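Local coordinates for Myo-inositol phosphohydrolase (Mitsuokella multacida, PDB 4WU3), which probably removes phosphate groups from inositol hexakisphosphate as a PTP-like phytase, and is captured here with inositol-(1,3,4,5)-tetrakisphosphate bound, at residues D269-Q274 with D281-P286. The protein carries 2 engineered substitutions. Residues are numbered along the deposited sequence; the frame is centred on the assembly and turned at random.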
loop_
_atom_site.group_PDB
_atom_site.type_symbol
_atom_site.label_atom_id
_atom_site.label_comp_id
_atom_site.label_asym_id
_atom_site.label_seq_id
_atom_site.Cartn_x
_atom_site.Cartn_y
_atom_site.Cartn_z
ATOM N N ASP A 269 -21.610 -12.545 -4.751
ATOM C CA ASP A 269 -22.954 -12.020 -4.648
ATOM C C ASP A 269 -23.006 -10.993 -3.525
ATOM O O ASP A 269 -23.621 -9.929 -3.653
ATOM C CB ASP A 269 -23.960 -13.156 -4.425
ATOM C CG ASP A 269 -24.385 -13.836 -5.737
ATOM O OD1 ASP A 269 -23.988 -13.358 -6.837
ATOM O OD2 ASP A 269 -25.117 -14.850 -5.671
ATOM N N ILE A 270 -22.332 -11.293 -2.426
ATOM C CA ILE A 270 -22.307 -10.369 -1.315
ATOM C C ILE A 270 -21.672 -9.034 -1.738
ATOM O O ILE A 270 -22.250 -7.972 -1.528
ATOM C CB ILE A 270 -21.589 -10.999 -0.107
ATOM C CG1 ILE A 270 -22.435 -12.157 0.445
ATOM C CG2 ILE A 270 -21.363 -9.959 0.971
ATOM C CD1 ILE A 270 -21.853 -12.825 1.677
ATOM N N ILE A 271 -20.497 -9.098 -2.354
ATOM C CA ILE A 271 -19.801 -7.898 -2.829
ATOM C C ILE A 271 -20.706 -7.070 -3.745
ATOM O O ILE A 271 -20.837 -5.857 -3.572
ATOM C CB ILE A 271 -18.505 -8.268 -3.591
ATOM C CG1 ILE A 271 -17.471 -8.850 -2.628
ATOM C CG2 ILE A 271 -17.927 -7.049 -4.311
ATOM C CD1 ILE A 271 -16.990 -7.856 -1.598
ATOM N N GLN A 272 -21.330 -7.732 -4.717
ATOM C CA GLN A 272 -22.228 -7.055 -5.643
ATOM C C GLN A 272 -23.436 -6.466 -4.930
ATOM O O GLN A 272 -23.781 -5.311 -5.174
ATOM C CB GLN A 272 -22.708 -7.998 -6.737
ATOM C CG GLN A 272 -21.714 -8.184 -7.862
ATOM C CD GLN A 272 -21.231 -6.860 -8.401
ATOM O OE1 GLN A 272 -22.011 -6.070 -8.919
ATOM N NE2 GLN A 272 -19.932 -6.604 -8.263
ATOM N N ARG A 273 -24.093 -7.231 -4.059
ATOM C CA ARG A 273 -25.318 -6.689 -3.474
ATOM C C ARG A 273 -25.044 -5.512 -2.531
ATOM O O ARG A 273 -25.836 -4.572 -2.471
ATOM C CB ARG A 273 -26.203 -7.766 -2.850
ATOM C CG ARG A 273 -25.696 -8.431 -1.591
ATOM C CD ARG A 273 -26.411 -9.762 -1.450
ATOM N NE ARG A 273 -26.321 -10.310 -0.109
ATOM C CZ ARG A 273 -27.092 -11.294 0.343
ATOM N NH1 ARG A 273 -28.006 -11.848 -0.446
ATOM N NH2 ARG A 273 -26.946 -11.726 1.586
ATOM N N GLN A 274 -23.903 -5.525 -1.845
ATOM C CA GLN A 274 -23.550 -4.387 -0.999
ATOM C C GLN A 274 -23.219 -3.145 -1.825
ATOM O O GLN A 274 -23.325 -2.029 -1.325
ATOM C CB GLN A 274 -22.414 -4.733 -0.041
ATOM C CG GLN A 274 -22.808 -5.756 1.027
ATOM C CD GLN A 274 -23.895 -5.269 1.985
ATOM O OE1 GLN A 274 -23.944 -4.089 2.353
ATOM N NE2 GLN A 274 -24.757 -6.190 2.417
ATOM N N ASP A 281 -18.263 -0.845 -4.627
ATOM C CA ASP A 281 -17.944 -2.218 -5.018
ATOM C C ASP A 281 -16.475 -2.511 -4.660
ATOM O O ASP A 281 -15.547 -2.065 -5.332
ATOM C CB ASP A 281 -18.175 -2.390 -6.522
ATOM C CG ASP A 281 -17.938 -3.812 -7.003
ATOM O OD1 ASP A 281 -17.390 -4.647 -6.240
ATOM O OD2 ASP A 281 -18.303 -4.083 -8.164
ATOM N N LEU A 282 -16.276 -3.263 -3.588
ATOM C CA LEU A 282 -14.934 -3.542 -3.091
ATOM C C LEU A 282 -14.057 -4.305 -4.080
ATOM O O LEU A 282 -12.845 -4.306 -3.931
ATOM C CB LEU A 282 -15.015 -4.314 -1.772
ATOM C CG LEU A 282 -15.649 -3.524 -0.641
ATOM C CD1 LEU A 282 -15.720 -4.375 0.606
ATOM C CD2 LEU A 282 -14.843 -2.268 -0.398
ATOM N N SER A 283 -14.651 -4.933 -5.092
ATOM C CA SER A 283 -13.867 -5.654 -6.095
ATOM C C SER A 283 -13.397 -4.751 -7.245
ATOM O O SER A 283 -12.645 -5.178 -8.124
ATOM C CB SER A 283 -14.672 -6.826 -6.659
ATOM O OG SER A 283 -15.708 -6.372 -7.505
ATOM N N GLU A 284 -13.844 -3.505 -7.246
ATOM C CA GLU A 284 -13.478 -2.599 -8.309
ATOM C C GLU A 284 -12.152 -1.914 -8.001
ATOM O O GLU A 284 -12.023 -1.179 -7.019
ATOM C CB GLU A 284 -14.573 -1.556 -8.529
ATOM C CG GLU A 284 -14.416 -0.755 -9.807
ATOM C CD GLU A 284 -15.612 0.137 -10.094
ATOM O OE1 GLU A 284 -16.749 -0.231 -9.716
ATOM O OE2 GLU A 284 -15.418 1.208 -10.707
ATOM N N ILE A 285 -11.170 -2.175 -8.853
ATOM C CA ILE A 285 -9.913 -1.454 -8.830
ATOM C C ILE A 285 -9.879 -0.548 -10.064
ATOM O O ILE A 285 -9.462 -0.969 -11.148
ATOM C CB ILE A 285 -8.719 -2.421 -8.859
ATOM C CG1 ILE A 285 -8.986 -3.631 -7.955
ATOM C CG2 ILE A 285 -7.444 -1.705 -8.444
ATOM C CD1 ILE A 285 -9.111 -3.290 -6.484
ATOM N N PRO A 286 -10.334 0.700 -9.906
ATOM C CA PRO A 286 -10.477 1.603 -11.049
ATOM C C PRO A 286 -9.164 2.133 -11.620
ATOM O O PRO A 286 -8.137 2.169 -10.926
ATOM C CB PRO A 286 -11.335 2.744 -10.500
ATOM C CG PRO A 286 -11.197 2.689 -9.020
ATOM C CD PRO A 286 -10.648 1.349 -8.625
HETATM O O HOH W 1 -18.988 -4.149 -2.345
HETATM O O HOH W 2 -18.031 -8.967 -7.168
#
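An Asx turn headed by D281, within a type I beta turn from D281 to E284, joins the loop between helices 267-276 and 291-313 to I271 and Q272 of the first of these helices. Within the turn, D281 OD1 takes the backbone N of S283 at 3.0 Å and S283 OG at 2.7 Å, both from the same face of the carboxylate. The other oxygen serves the helix: Q272 NE2 donates to D281 OD2 at 3.0 Å, from above the carboxylate plane, with the amide turned 69° against it. The Q272 chain, bent at chi2 (-51°), returns its amide toward the loop although its CB points away. An alanine in place of D281 would probably leave the Q272 amide without this acceptor and the S283 N and OG without the oxygen that holds the turn. The I271 side chain crosses those of D281 and L282 at about a right angle, its CG2 against D281 OD1 and its CD1 reaching L282 CB at 4.1 Å. L282 and S283 also touch R300 and Y301 of helix 291-313, respectively. Water adds a backbone link, donating to I271 O at 2.8 Å and accepting from L282 N at 3.1 Å.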